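Local coordinates for anopheles Plasmodium-responsive Leucine-rich repeat protein 1B (Anopheles gambiae, PDB 4XGO), which probably acts in the mosquito response to Plasmodium by interacting with LRIM1; this chain is its own leucine-rich repeat domain, at residues P140-N146 / I159-D165; H133-A137 / L152-P158; W305-R311 / L339-S344. All blocks are in the same frame, centred on the assembly; numbering follows the deposited sequence.

Contact 1 (P140-N146 / I159-D165); sequences PSLFHVN and IAVEELD. With NAG (2-acetamido-2-deoxy-beta-D-glucopyranose), chain C.
Phe-143 and Glu-162 both hold CG anti to the backbone N, with chi1 of -178° in each, and the two side chains run side by side. CE1 of the Phe-143 ring comes to 3.4 Å from CB of Glu-162. The glutamate then bends at chi2, which brings its carboxylate to His-144, the residue after Phe-143. There OE1 of Glu-162 lies at the edge of the His-144 ring, 2.9 Å from NE2, in a weak, bent hydrogen bond. Glu-163 OE1 sits over one face of the same ring.

The backbones form the neighbouring parallel strands 144-146 and 163-165, as successive repeats do in a leucine-rich repeat solenoid. Phe-143 O accepts from both Glu-162 N and Glu-163 N. Val-145 N gives a bond to Glu-163 O at 3.0 Å, and Val-145 O takes one from Asp-165 N at 2.9 Å. On the face with Val-145 and Leu-164, CG1 of the valine packs 3.6 Å from CD1 of the leucine. Before the strands, one water joins Pro-140 O, Leu-142 O and Ala-160 N.

On the other face, ND2 of Asn-146 carries the N-linked sugar, while its OD1 bonds to Ser-148. The acetamido N2 of the sugar donates to Asp-165 OD2 at 2.8 Å, with a nearly straight N-H...O angle of 169°. Asp-165 OD1 is taken by Ser-167.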
loop_
_atom_site.group_PDB
_atom_site.type_symbol
_atom_site.label_atom_id
_atom_site.label_comp_id
_atom_site.label_asym_id
_atom_site.label_seq_id
_atom_site.Cartn_x
_atom_site.Cartn_y
_atom_site.Cartn_z
ATOM N N PRO A 140 4.844 6.250 31.245
ATOM C CA PRO A 140 3.766 7.090 31.779
ATOM C C PRO A 140 3.611 8.489 31.168
ATOM O O PRO A 140 2.577 9.139 31.375
ATOM C CB PRO A 140 4.077 7.149 33.291
ATOM C CG PRO A 140 5.513 6.856 33.394
ATOM C CD PRO A 140 5.866 5.942 32.275
ATOM N N SER A 141 4.597 8.927 30.387
ATOM C CA SER A 141 4.529 10.203 29.702
ATOM C C SER A 141 3.587 10.137 28.500
ATOM O O SER A 141 3.213 11.172 27.956
ATOM C CB SER A 141 5.931 10.653 29.258
ATOM O OG SER A 141 6.609 9.647 28.524
ATOM N N LEU A 142 3.200 8.936 28.075
ATOM C CA LEU A 142 2.389 8.828 26.832
ATOM C C LEU A 142 1.048 9.540 26.931
ATOM O O LEU A 142 0.352 9.453 27.937
ATOM C CB LEU A 142 2.175 7.365 26.422
ATOM C CG LEU A 142 3.413 6.638 25.912
ATOM C CD1 LEU A 142 3.138 5.148 25.741
ATOM C CD2 LEU A 142 3.961 7.217 24.609
ATOM N N PHE A 143 0.713 10.266 25.865
ATOM C CA PHE A 143 -0.512 11.042 25.766
ATOM C C PHE A 143 -1.362 10.519 24.598
ATOM O O PHE A 143 -2.584 10.408 24.724
ATOM C CB PHE A 143 -0.151 12.517 25.563
ATOM C CG PHE A 143 -1.335 13.436 25.483
ATOM C CD1 PHE A 143 -2.130 13.667 26.595
ATOM C CD2 PHE A 143 -1.621 14.116 24.304
ATOM C CE1 PHE A 143 -3.227 14.507 26.515
ATOM C CE2 PHE A 143 -2.711 14.967 24.219
ATOM C CZ PHE A 143 -3.506 15.167 25.334
ATOM N N HIS A 144 -0.719 10.266 23.452
ATOM C CA HIS A 144 -1.411 9.774 22.245
ATOM C C HIS A 144 -0.632 8.577 21.738
ATOM O O HIS A 144 0.574 8.690 21.497
ATOM C CB HIS A 144 -1.423 10.827 21.137
ATOM C CG HIS A 144 -2.504 11.840 21.261
ATOM N ND1 HIS A 144 -2.839 12.678 20.223
ATOM C CD2 HIS A 144 -3.348 12.139 22.276
ATOM C CE1 HIS A 144 -3.830 13.465 20.602
ATOM N NE2 HIS A 144 -4.152 13.158 21.847
ATOM N N VAL A 145 -1.302 7.430 21.592
ATOM C CA VAL A 145 -0.648 6.216 21.200
ATOM C C VAL A 145 -1.449 5.481 20.113
ATOM O O VAL A 145 -2.667 5.353 20.217
ATOM C CB VAL A 145 -0.495 5.269 22.404
ATOM C CG1 VAL A 145 0.122 3.970 21.942
ATOM C CG2 VAL A 145 0.369 5.915 23.493
ATOM N N ASN A 146 -0.759 4.976 19.096
ATOM C CA ASN A 146 -1.403 4.192 18.062
ATOM C C ASN A 146 -0.593 2.940 17.833
ATOM O O ASN A 146 0.561 3.014 17.372
ATOM C CB ASN A 146 -1.537 5.032 16.787
ATOM C CG ASN A 146 -2.455 4.414 15.762
ATOM O OD1 ASN A 146 -2.702 3.191 15.752
ATOM N ND2 ASN A 146 -2.989 5.282 14.895
ATOM N N ILE A 159 -0.795 5.037 32.390
ATOM C CA ILE A 159 -1.605 5.658 33.439
ATOM C C ILE A 159 -2.312 6.946 33.020
ATOM O O ILE A 159 -3.316 7.322 33.620
ATOM C CB ILE A 159 -0.738 5.912 34.697
ATOM C CG1 ILE A 159 -1.621 6.094 35.938
ATOM C CG2 ILE A 159 0.223 7.081 34.484
ATOM C CD1 ILE A 159 -0.860 5.897 37.222
ATOM N N ALA A 160 -1.784 7.632 32.016
ATOM C CA ALA A 160 -2.304 8.958 31.646
ATOM C C ALA A 160 -2.471 9.195 30.151
ATOM O O ALA A 160 -2.605 10.337 29.724
ATOM C CB ALA A 160 -1.408 10.037 32.241
ATOM N N VAL A 161 -2.465 8.137 29.349
ATOM C CA VAL A 161 -2.760 8.279 27.924
ATOM C C VAL A 161 -4.194 8.778 27.744
ATOM O O VAL A 161 -5.116 8.328 28.439
ATOM C CB VAL A 161 -2.483 6.965 27.136
ATOM C CG1 VAL A 161 -3.334 5.804 27.634
ATOM C CG2 VAL A 161 -2.698 7.162 25.646
ATOM N N GLU A 162 -4.355 9.737 26.832
ATOM C CA GLU A 162 -5.633 10.397 26.583
ATOM C C GLU A 162 -6.339 9.778 25.380
ATOM O O GLU A 162 -7.563 9.696 25.350
ATOM C CB GLU A 162 -5.409 11.896 26.334
ATOM C CG GLU A 162 -6.679 12.713 26.099
ATOM C CD GLU A 162 -7.085 12.846 24.631
ATOM O OE1 GLU A 162 -6.234 12.682 23.738
ATOM O OE2 GLU A 162 -8.282 13.130 24.357
ATOM N N GLU A 163 -5.576 9.380 24.372
ATOM C CA GLU A 163 -6.159 8.726 23.215
ATOM C C GLU A 163 -5.307 7.536 22.824
ATOM O O GLU A 163 -4.091 7.660 22.655
ATOM C CB GLU A 163 -6.315 9.691 22.030
ATOM C CG GLU A 163 -6.825 8.997 20.782
ATOM C CD GLU A 163 -7.391 9.927 19.709
ATOM O OE1 GLU A 163 -7.091 11.167 19.720
ATOM O OE2 GLU A 163 -8.115 9.391 18.822
ATOM N N LEU A 164 -5.959 6.390 22.662
ATOM C CA LEU A 164 -5.271 5.161 22.359
ATOM C C LEU A 164 -6.011 4.370 21.297
ATOM O O LEU A 164 -7.187 4.072 21.462
ATOM C CB LEU A 164 -5.096 4.325 23.621
ATOM C CG LEU A 164 -4.500 2.927 23.479
ATOM C CD1 LEU A 164 -3.175 2.918 22.764
ATOM C CD2 LEU A 164 -4.311 2.335 24.861
ATOM N N ASP A 165 -5.316 4.064 20.202
ATOM C CA ASP A 165 -5.867 3.244 19.140
ATOM C C ASP A 165 -5.093 1.924 19.119
ATOM O O ASP A 165 -3.899 1.896 18.832
ATOM C CB ASP A 165 -5.825 3.969 17.790
ATOM C CG ASP A 165 -6.537 3.197 16.662
ATOM O OD1 ASP A 165 -6.794 1.975 16.796
ATOM O OD2 ASP A 165 -6.829 3.832 15.606
HETATM C C1 NAG C . -3.888 4.871 13.839
HETATM C C2 NAG C . -4.856 5.993 13.466
HETATM C C3 NAG C . -5.712 5.571 12.268
HETATM C C4 NAG C . -4.840 5.138 11.100
HETATM C C5 NAG C . -3.782 4.145 11.594
HETATM C C6 NAG C . -2.786 3.854 10.468
HETATM C C7 NAG C . -6.180 7.428 14.921
HETATM C C8 NAG C . -7.182 7.535 16.025
HETATM N N2 NAG C . -5.779 6.223 14.542
HETATM O O3 NAG C . -6.606 6.605 11.890
HETATM O O4 NAG C . -5.626 4.414 10.146
HETATM O O5 NAG C . -3.069 4.640 12.718
HETATM O O6 NAG C . -3.095 2.539 10.048
HETATM O O7 NAG C . -5.752 8.447 14.398
HETATM O O HOH W 1 0.476 7.740 30.115
#

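Contact 2 (H133-A137 / L152-P158); sequences HVDLA and LSTLAIP. Unlike the reference sequence in segment 152-158: Ala-156 (reference Val).
Two neighbouring turns of the leucine-rich repeat solenoid meet here, in the parts of the chain that lead from one concave-face strand to the next. Segment 133-137 ends at the start of a 3-10 turn, and 152-158 holds the short strand 154-156. Direct contact is mostly through apolar groups. CG1 of Val-134 lies 3.9 Å from CD2 of Leu-152, and the same CD2 also approaches His-133 N. Leu-136 turns CG away from its carbonyl carbon (chi1 -57°), and its CD1 reaches CD1 of Leu-155 at 4.2 Å. CB of Leu-136 rests 3.8 Å from CD of Pro-158. Ala-137 and Ala-156 touch through their methyls, CB to CB, at 3.7 Å.

The polar backbone groups meet through water. One water accepts from Leu-136 N and lies 2.7 Å from both Val-134 O and Ala-156 O. A second lies 2.8 Å from Val-134 O and 2.9 Å from Thr-154 O. These waters bridge the backbones of the two segments. Beyond the contact, strand 154-156 pairs with strand 173-175, and His-133 NE2 bonds to Asp-112. Leucines turned inward between stacked, irregular connecting segments are typical of the leucine-rich repeat fold.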
loop_
_atom_site.group_PDB
_atom_site.type_symbol
_atom_site.label_atom_id
_atom_site.label_comp_id
_atom_site.label_asym_id
_atom_site.label_seq_id
_atom_site.Cartn_x
_atom_site.Cartn_y
_atom_site.Cartn_z
ATOM N N HIS A 133 4.596 -7.873 21.185
ATOM C CA HIS A 133 4.895 -7.387 22.502
ATOM C C HIS A 133 5.286 -5.917 22.456
ATOM O O HIS A 133 6.195 -5.545 21.723
ATOM C CB HIS A 133 6.070 -8.169 23.098
ATOM C CG HIS A 133 6.458 -7.704 24.462
ATOM N ND1 HIS A 133 5.796 -8.120 25.602
ATOM C CD2 HIS A 133 7.394 -6.818 24.873
ATOM C CE1 HIS A 133 6.344 -7.543 26.659
ATOM N NE2 HIS A 133 7.306 -6.742 26.242
ATOM N N VAL A 134 4.587 -5.113 23.249
ATOM C CA VAL A 134 5.011 -3.777 23.600
ATOM C C VAL A 134 4.330 -3.394 24.914
ATOM O O VAL A 134 3.097 -3.344 24.982
ATOM C CB VAL A 134 4.747 -2.729 22.496
ATOM C CG1 VAL A 134 3.290 -2.709 22.061
ATOM C CG2 VAL A 134 5.212 -1.360 22.973
ATOM N N ASP A 135 5.126 -3.158 25.953
ATOM C CA ASP A 135 4.575 -2.781 27.262
ATOM C C ASP A 135 4.488 -1.264 27.371
ATOM O O ASP A 135 5.414 -0.598 27.865
ATOM C CB ASP A 135 5.399 -3.358 28.424
ATOM C CG ASP A 135 4.728 -3.127 29.782
ATOM O OD1 ASP A 135 3.775 -2.328 29.855
ATOM O OD2 ASP A 135 5.144 -3.756 30.788
ATOM N N LEU A 136 3.371 -0.719 26.887
ATOM C CA LEU A 136 3.155 0.725 26.890
ATOM C C LEU A 136 3.027 1.284 28.301
ATOM O O LEU A 136 3.324 2.453 28.535
ATOM C CB LEU A 136 1.886 1.085 26.090
ATOM C CG LEU A 136 1.836 0.634 24.634
ATOM C CD1 LEU A 136 0.400 0.715 24.097
ATOM C CD2 LEU A 136 2.805 1.468 23.801
ATOM N N ALA A 137 2.604 0.436 29.236
ATOM C CA ALA A 137 2.356 0.849 30.622
ATOM C C ALA A 137 3.622 1.294 31.350
ATOM O O ALA A 137 3.556 1.996 32.349
ATOM C CB ALA A 137 1.670 -0.276 31.387
ATOM N N LEU A 152 -0.961 -7.956 18.673
ATOM C CA LEU A 152 -0.946 -7.894 20.130
ATOM C C LEU A 152 -2.113 -8.705 20.690
ATOM O O LEU A 152 -3.197 -8.685 20.130
ATOM C CB LEU A 152 -1.048 -6.449 20.622
ATOM C CG LEU A 152 0.093 -5.508 20.253
ATOM C CD1 LEU A 152 -0.247 -4.066 20.609
ATOM C CD2 LEU A 152 1.392 -5.955 20.911
ATOM N N SER A 153 -1.865 -9.423 21.781
ATOM C CA SER A 153 -2.939 -10.164 22.457
ATOM C C SER A 153 -3.221 -9.575 23.827
ATOM O O SER A 153 -4.293 -9.782 24.373
ATOM C CB SER A 153 -2.588 -11.643 22.568
ATOM O OG SER A 153 -2.614 -12.259 21.286
ATOM N N THR A 154 -2.251 -8.866 24.406
ATOM C CA THR A 154 -2.448 -8.226 25.694
ATOM C C THR A 154 -2.178 -6.743 25.507
ATOM O O THR A 154 -1.206 -6.375 24.858
ATOM C CB THR A 154 -1.522 -8.816 26.764
ATOM O OG1 THR A 154 -1.856 -10.201 26.941
ATOM C CG2 THR A 154 -1.686 -8.090 28.081
ATOM N N LEU A 155 -3.041 -5.902 26.058
ATOM C CA LEU A 155 -2.846 -4.451 25.961
ATOM C C LEU A 155 -2.670 -3.866 27.350
ATOM O O LEU A 155 -3.620 -3.820 28.131
ATOM C CB LEU A 155 -4.037 -3.801 25.253
ATOM C CG LEU A 155 -3.973 -2.279 25.082
ATOM C CD1 LEU A 155 -2.836 -1.907 24.129
ATOM C CD2 LEU A 155 -5.298 -1.745 24.585
ATOM N N ALA A 156 -1.451 -3.423 27.656
ATOM C CA ALA A 156 -1.195 -2.689 28.876
ATOM C C ALA A 156 -1.357 -1.202 28.591
ATOM O O ALA A 156 -0.636 -0.642 27.788
ATOM C CB ALA A 156 0.205 -2.987 29.392
ATOM N N ILE A 157 -2.327 -0.574 29.232
ATOM C CA ILE A 157 -2.610 0.836 28.984
ATOM C C ILE A 157 -1.877 1.671 30.029
ATOM O O ILE A 157 -2.041 1.433 31.228
ATOM C CB ILE A 157 -4.129 1.103 29.013
ATOM C CG1 ILE A 157 -4.804 0.317 27.877
ATOM C CG2 ILE A 157 -4.418 2.596 28.860
ATOM C CD1 ILE A 157 -6.296 0.446 27.812
ATOM N N PRO A 158 -1.068 2.653 29.585
ATOM C CA PRO A 158 -0.374 3.503 30.564
ATOM C C PRO A 158 -1.334 4.415 31.356
ATOM O O PRO A 158 -2.520 4.544 31.024
ATOM C CB PRO A 158 0.613 4.316 29.706
ATOM C CG PRO A 158 0.062 4.270 28.334
ATOM C CD PRO A 158 -0.693 2.979 28.196
HETATM O O HOH W 2 2.264 -6.739 24.644
HETATM O O HOH W 3 0.379 -3.978 24.866
HETATM O O HOH W 4 1.106 -2.024 26.321
#

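Contact 3 (W305-R311 / L339-S344); sequences WDCNSLR and LCCKES
Trp-305 meets Cys-340 and Cys-341 with its backbone and the near part of its side chain. Cys-340 O lies at the edge of the indole, 3.5 Å from CD1. Trp-305 O accepts from Lys-342 N at 2.9 Å. A water links Trp-305 N to Cys-340 O. The indole NE1 turns elsewhere, to Leu-300 O.

Asp-306 is the N-cap of helix 307-316. Its OD2 accepts from Ser-309 N, and its OD1 takes a water that also binds Asn-308 N.

Cys-307 opens the helix. Its N donates to Lys-342 O. Its SG is bonded to SG of Cys-341 at 2.0 Å, with a disulfide torsion of 93°. On the strand side, SG of Cys-341 stands between its own N and carbonyl carbon (chi1 69°), on the side facing the helix.

Asn-308 uses OD1 to accept from NH2 of Arg-311. Leu-310 packs CD2 against the strand, 3.9 Å from CB of Leu-339 and 3.8 Å from CB of Cys-341. Its CD1 lies over one face of the Trp-305 ring.

Arg-311 closes the segment with an end-on salt bridge to Glu-343. NH1 meets OE2 at 3.0 Å and NH2 meets OE1 at 2.9 Å. The two flat groups are nearly coplanar, so both bonds are well directed. Both groups have further partners: Arg-311 NH1 also bridges to Glu-336, and Glu-343 OE2 bonds to His-334. The guanidinium is thus held by several acceptors and its rotation is probably restricted. Cys-340 forms a separate disulfide with Cys-329. A short helix tied by a disulfide to a following strand, with a second disulfide beside it, at the end of the repeats is typical of a cysteine-rich C-terminal cap of a leucine-rich repeat domain.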
loop_
_atom_site.group_PDB
_atom_site.type_symbol
_atom_site.label_atom_id
_atom_site.label_comp_id
_atom_site.label_asym_id
_atom_site.label_seq_id
_atom_site.Cartn_x
_atom_site.Cartn_y
_atom_site.Cartn_z
ATOM N N TRP A 305 -39.508 -8.188 13.789
ATOM C CA TRP A 305 -40.443 -7.346 14.553
ATOM C C TRP A 305 -41.847 -7.901 14.680
ATOM O O TRP A 305 -42.437 -8.377 13.709
ATOM C CB TRP A 305 -40.600 -5.951 13.907
ATOM C CG TRP A 305 -39.374 -5.167 13.945
ATOM C CD1 TRP A 305 -38.575 -4.821 12.887
ATOM C CD2 TRP A 305 -38.745 -4.640 15.110
ATOM N NE1 TRP A 305 -37.497 -4.102 13.329
ATOM C CE2 TRP A 305 -37.573 -3.977 14.690
ATOM C CE3 TRP A 305 -39.060 -4.657 16.470
ATOM C CZ2 TRP A 305 -36.699 -3.364 15.588
ATOM C CZ3 TRP A 305 -38.189 -4.040 17.360
ATOM C CH2 TRP A 305 -37.051 -3.384 16.918
ATOM N N ASP A 306 -42.386 -7.775 15.883
ATOM C CA ASP A 306 -43.823 -7.873 16.126
ATOM C C ASP A 306 -44.449 -6.530 15.703
ATOM O O ASP A 306 -43.956 -5.458 16.076
ATOM C CB ASP A 306 -44.016 -8.163 17.613
ATOM C CG ASP A 306 -45.424 -8.021 18.066
ATOM O OD1 ASP A 306 -46.193 -8.991 17.876
ATOM O OD2 ASP A 306 -45.738 -6.975 18.665
ATOM N N CYS A 307 -45.496 -6.578 14.881
ATOM C CA CYS A 307 -46.070 -5.343 14.323
ATOM C C CYS A 307 -46.573 -4.393 15.408
ATOM O O CYS A 307 -46.375 -3.194 15.314
ATOM C CB CYS A 307 -47.207 -5.651 13.337
ATOM S SG CYS A 307 -46.673 -6.401 11.787
ATOM N N ASN A 308 -47.221 -4.927 16.432
ATOM C CA ASN A 308 -47.758 -4.078 17.504
ATOM C C ASN A 308 -46.642 -3.311 18.227
ATOM O O ASN A 308 -46.769 -2.121 18.497
ATOM C CB ASN A 308 -48.590 -4.913 18.484
ATOM C CG ASN A 308 -49.919 -5.348 17.887
ATOM O OD1 ASN A 308 -50.504 -4.631 17.067
ATOM N ND2 ASN A 308 -50.395 -6.533 18.274
ATOM N N SER A 309 -45.525 -3.981 18.481
ATOM C CA SER A 309 -44.382 -3.324 19.120
ATOM C C SER A 309 -43.755 -2.275 18.211
ATOM O O SER A 309 -43.441 -1.158 18.634
ATOM C CB SER A 309 -43.317 -4.365 19.480
ATOM O OG SER A 309 -42.303 -3.788 20.283
ATOM N N LEU A 310 -43.535 -2.650 16.958
ATOM C CA LEU A 310 -42.993 -1.728 15.970
ATOM C C LEU A 310 -43.895 -0.504 15.795
ATOM O O LEU A 310 -43.411 0.630 15.781
ATOM C CB LEU A 310 -42.836 -2.456 14.633
ATOM C CG LEU A 310 -42.168 -1.718 13.483
ATOM C CD1 LEU A 310 -40.739 -1.359 13.845
ATOM C CD2 LEU A 310 -42.198 -2.605 12.253
ATOM N N ARG A 311 -45.196 -0.736 15.668
ATOM C CA ARG A 311 -46.160 0.368 15.535
ATOM C C ARG A 311 -46.193 1.260 16.772
ATOM O O ARG A 311 -46.307 2.479 16.648
ATOM C CB ARG A 311 -47.559 -0.154 15.248
ATOM C CG ARG A 311 -47.753 -0.580 13.806
ATOM C CD ARG A 311 -49.223 -0.779 13.502
ATOM N NE ARG A 311 -49.776 -1.961 14.151
ATOM C CZ ARG A 311 -50.019 -3.120 13.551
ATOM N NH1 ARG A 311 -49.752 -3.294 12.257
ATOM N NH2 ARG A 311 -50.532 -4.121 14.249
ATOM N N LEU A 339 -40.638 -1.263 7.182
ATOM C CA LEU A 339 -39.946 -2.275 8.013
ATOM C C LEU A 339 -40.798 -3.530 8.167
ATOM O O LEU A 339 -42.007 -3.445 8.396
ATOM C CB LEU A 339 -39.638 -1.686 9.390
ATOM C CG LEU A 339 -38.563 -0.599 9.378
ATOM C CD1 LEU A 339 -38.730 0.319 10.582
ATOM C CD2 LEU A 339 -37.162 -1.196 9.341
ATOM N N CYS A 340 -40.175 -4.705 8.073
ATOM C CA CYS A 340 -40.925 -5.963 8.112
ATOM C C CYS A 340 -41.434 -6.276 9.507
ATOM O O CYS A 340 -40.704 -6.117 10.489
ATOM C CB CYS A 340 -40.060 -7.139 7.669
ATOM S SG CYS A 340 -39.537 -6.975 5.963
ATOM N N CYS A 341 -42.669 -6.743 9.598
ATOM C CA CYS A 341 -43.182 -7.205 10.867
ATOM C C CYS A 341 -44.281 -8.227 10.669
ATOM O O CYS A 341 -44.930 -8.274 9.618
ATOM C CB CYS A 341 -43.683 -6.027 11.718
ATOM S SG CYS A 341 -45.182 -5.223 11.064
ATOM N N LYS A 342 -44.486 -9.036 11.701
ATOM C CA LYS A 342 -45.501 -10.089 11.692
ATOM C C LYS A 342 -46.592 -9.736 12.675
ATOM O O LYS A 342 -46.314 -9.320 13.797
ATOM C CB LYS A 342 -44.850 -11.411 12.076
ATOM C CG LYS A 342 -45.773 -12.623 12.087
ATOM C CD LYS A 342 -44.990 -13.847 12.504
ATOM C CE LYS A 342 -45.838 -15.106 12.467
ATOM N NZ LYS A 342 -45.163 -16.169 13.272
ATOM N N GLU A 343 -47.846 -9.908 12.247
ATOM C CA GLU A 343 -48.995 -9.593 13.084
ATOM C C GLU A 343 -49.206 -10.732 14.078
ATOM O O GLU A 343 -48.889 -11.878 13.784
ATOM C CB GLU A 343 -50.249 -9.409 12.219
ATOM C CG GLU A 343 -50.145 -8.297 11.178
ATOM C CD GLU A 343 -50.309 -6.905 11.761
ATOM O OE1 GLU A 343 -50.469 -6.771 12.989
ATOM O OE2 GLU A 343 -50.279 -5.928 10.982
ATOM N N SER A 344 -49.715 -10.410 15.259
ATOM C CA SER A 344 -50.036 -11.427 16.266
ATOM C C SER A 344 -51.414 -12.020 15.988
ATOM O O SER A 344 -51.524 -13.128 15.462
ATOM C CB SER A 344 -50.010 -10.814 17.663
ATOM O OG SER A 344 -50.853 -9.677 17.719
HETATM O O HOH W 5 -38.649 -7.799 10.971
HETATM O O HOH W 6 -48.262 -7.713 16.573
#

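In the fold
From the N terminus, the chain first enters contact 2 at 133-137, then contact 1 at 140-146. It returns to contact 2 at 152-158 and to contact 1 at 159-165. The two therefore cross: contact 2 closes first, and contact 1 just after it. Both join the same neighbouring turns of the solenoid, contact 1 through the parallel strands and contact 2 through the connecting segments. They share packing, with Leu-164 CD2 against Ile-157 CG1 and Val-145 CG1 against Leu-136 CD1. Contact 3 comes later in series and ties the start of helix 307-316 to strand 339-342 in the C-terminal cap. Its centre lies about 47 Å from the centres of the other two.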